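Inositol-1-monophosphatase SuhB (Mycobacterium tuberculosis, PDB 2Q74) probably hydrolyses inositol 1-phosphate to free myo-inositol and phosphate with the help of magnesium, the last step of myo-inositol synthesis from glucose 6-phosphate. Local coordinates at residues Glu16-Glu21 against Arg68-Gln73. Sequence-based numbering, arbitrary orientation.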
loop_
_atom_site.group_PDB
_atom_site.type_symbol
_atom_site.label_atom_id
_atom_site.label_comp_id
_atom_site.label_asym_id
_atom_site.label_seq_id
_atom_site.Cartn_x
_atom_site.Cartn_y
_atom_site.Cartn_z
ATOM N N GLU A 16 21.488 -9.612 5.925
ATOM C CA GLU A 16 21.348 -8.482 5.001
ATOM C C GLU A 16 21.717 -8.915 3.587
ATOM O O GLU A 16 21.029 -8.622 2.602
ATOM C CB GLU A 16 22.226 -7.310 5.425
ATOM C CG GLU A 16 21.743 -6.590 6.689
ATOM C CD GLU A 16 22.807 -5.684 7.334
ATOM O OE1 GLU A 16 24.019 -5.874 7.069
ATOM O OE2 GLU A 16 22.415 -4.789 8.121
ATOM N N ASN A 17 22.819 -9.638 3.500
ATOM C CA ASN A 17 23.338 -10.076 2.223
ATOM C C ASN A 17 22.416 -11.069 1.544
ATOM O O ASN A 17 22.127 -10.946 0.361
ATOM C CB ASN A 17 24.720 -10.673 2.420
ATOM C CG ASN A 17 25.754 -9.635 2.781
ATOM O OD1 ASN A 17 25.627 -8.473 2.443
ATOM N ND2 ASN A 17 26.783 -10.057 3.469
ATOM N N LEU A 18 21.938 -12.043 2.300
ATOM C CA LEU A 18 21.033 -13.037 1.746
ATOM C C LEU A 18 19.707 -12.426 1.308
ATOM O O LEU A 18 19.186 -12.769 0.236
ATOM C CB LEU A 18 20.773 -14.161 2.742
ATOM C CG LEU A 18 21.921 -15.121 2.997
ATOM C CD1 LEU A 18 21.390 -16.325 3.712
ATOM C CD2 LEU A 18 22.583 -15.543 1.711
ATOM N N ALA A 19 19.174 -11.523 2.130
ATOM C CA ALA A 19 17.948 -10.816 1.803
ATOM C C ALA A 19 18.095 -10.055 0.475
ATOM O O ALA A 19 17.242 -10.181 -0.435
ATOM C CB ALA A 19 17.572 -9.867 2.929
ATOM N N ALA A 20 19.186 -9.300 0.348
ATOM C CA ALA A 20 19.440 -8.488 -0.854
ATOM C C ALA A 20 19.599 -9.365 -2.088
ATOM O O ALA A 20 19.027 -9.074 -3.153
ATOM C CB ALA A 20 20.671 -7.617 -0.686
ATOM N N GLU A 21 20.389 -10.428 -1.944
ATOM C CA GLU A 21 20.552 -11.422 -3.001
ATOM C C GLU A 21 19.223 -11.982 -3.464
ATOM O O GLU A 21 18.909 -11.958 -4.638
ATOM C CB GLU A 21 21.379 -12.597 -2.497
ATOM C CG GLU A 21 22.857 -12.460 -2.608
ATOM C CD GLU A 21 23.536 -13.730 -2.160
ATOM O OE1 GLU A 21 23.246 -14.799 -2.745
ATOM O OE2 GLU A 21 24.324 -13.665 -1.192
ATOM N N ARG A 68 18.548 -21.663 0.887
ATOM C CA ARG A 68 19.034 -22.872 1.539
ATOM C C ARG A 68 20.461 -23.208 1.118
ATOM O O ARG A 68 21.291 -23.538 1.962
ATOM C CB ARG A 68 18.101 -24.048 1.247
ATOM C CG ARG A 68 16.787 -23.992 2.034
ATOM C CD ARG A 68 15.889 -25.202 1.759
ATOM N NE ARG A 68 14.615 -25.110 2.479
ATOM C CZ ARG A 68 14.420 -25.452 3.756
ATOM N NH1 ARG A 68 15.411 -25.935 4.501
ATOM N NH2 ARG A 68 13.213 -25.311 4.292
ATOM N N ASP A 69 20.737 -23.114 -0.184
ATOM C CA ASP A 69 22.066 -23.378 -0.721
ATOM C C ASP A 69 23.061 -22.379 -0.166
ATOM O O ASP A 69 24.101 -22.760 0.340
ATOM C CB ASP A 69 22.062 -23.320 -2.255
ATOM C CG ASP A 69 21.217 -24.430 -2.887
ATOM O OD1 ASP A 69 20.992 -25.465 -2.227
ATOM O OD2 ASP A 69 20.772 -24.273 -4.049
ATOM N N ARG A 70 22.729 -21.100 -0.235
ATOM C CA ARG A 70 23.640 -20.064 0.231
ATOM C C ARG A 70 23.928 -20.196 1.724
ATOM O O ARG A 70 25.022 -19.895 2.192
ATOM C CB ARG A 70 23.078 -18.679 -0.095
ATOM C CG ARG A 70 23.068 -18.348 -1.589
ATOM C CD ARG A 70 24.455 -18.056 -2.104
ATOM N NE ARG A 70 24.987 -16.833 -1.509
ATOM C CZ ARG A 70 26.234 -16.667 -1.086
ATOM N NH1 ARG A 70 27.110 -17.654 -1.145
ATOM N NH2 ARG A 70 26.607 -15.507 -0.585
ATOM N N LEU A 71 22.935 -20.654 2.469
ATOM C CA LEU A 71 23.100 -20.879 3.891
ATOM C C LEU A 71 23.950 -22.108 4.165
ATOM O O LEU A 71 24.687 -22.139 5.144
ATOM C CB LEU A 71 21.741 -20.989 4.579
ATOM C CG LEU A 71 21.096 -19.651 4.969
ATOM C CD1 LEU A 71 19.633 -19.830 5.320
ATOM C CD2 LEU A 71 21.841 -18.988 6.120
ATOM N N ALA A 72 23.876 -23.100 3.282
ATOM C CA ALA A 72 24.743 -24.279 3.358
ATOM C C ALA A 72 26.222 -23.902 3.249
ATOM O O ALA A 72 27.063 -24.492 3.926
ATOM C CB ALA A 72 24.374 -25.273 2.276
ATOM N N GLN A 73 26.524 -22.903 2.418
ATOM C CA GLN A 73 27.904 -22.483 2.169
ATOM C C GLN A 73 28.370 -21.428 3.174
ATOM O O GLN A 73 29.525 -21.436 3.585
ATOM C CB GLN A 73 28.108 -22.010 0.719
ATOM C CG GLN A 73 26.833 -21.891 -0.063
ATOM C CD GLN A 73 26.993 -21.533 -1.510
ATOM O OE1 GLN A 73 27.474 -20.470 -1.841
ATOM N NE2 GLN A 73 26.530 -22.403 -2.383
#
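E21 and R70 form a salt bridge between helices 8-33 and 55-74, which run nearly antiparallel here, with local axes 11.1 Å apart and at 151°. The guanidinium group comes side-on, using NE and NH2, one for each carboxylate oxygen. R70 NE reaches the syn lone pair of E21 OE1 at 2.9 Å, although this oxygen lies 25° out of the guanidinium plane. The R70 NH2 to E21 OE2 bond, 3.0 Å long, stays close to that plane, while a weak third bond runs from NE to OE2. R70 bends at both chi2 (-74°) and chi3, which turns its head to the outstretched E21 chain. On the far side of the group, R70 NH1 donates to Q73 OE1 at 2.9 Å, within its own helix and with that oxygen in the guanidinium plane.

The apolar part is carried by L18, whose two methyl groups divide the work. L18 CD2 rests on the aliphatic root of R70, 3.7 Å from R70 CB, and L18 CD1 meets L71 CG at 3.6 Å. L18 also touches L67 and L74, which extends the seam between the helices. L71 packs on W101 and L103, tying that seam to the larger sheet of the alpha-beta-alpha-beta-alpha sandwich.

With all three nitrogens of R70 engaged, its guanidinium is probably fixed in rotation, and the ion pair closes the outer margin of a leucine-lined helix interface.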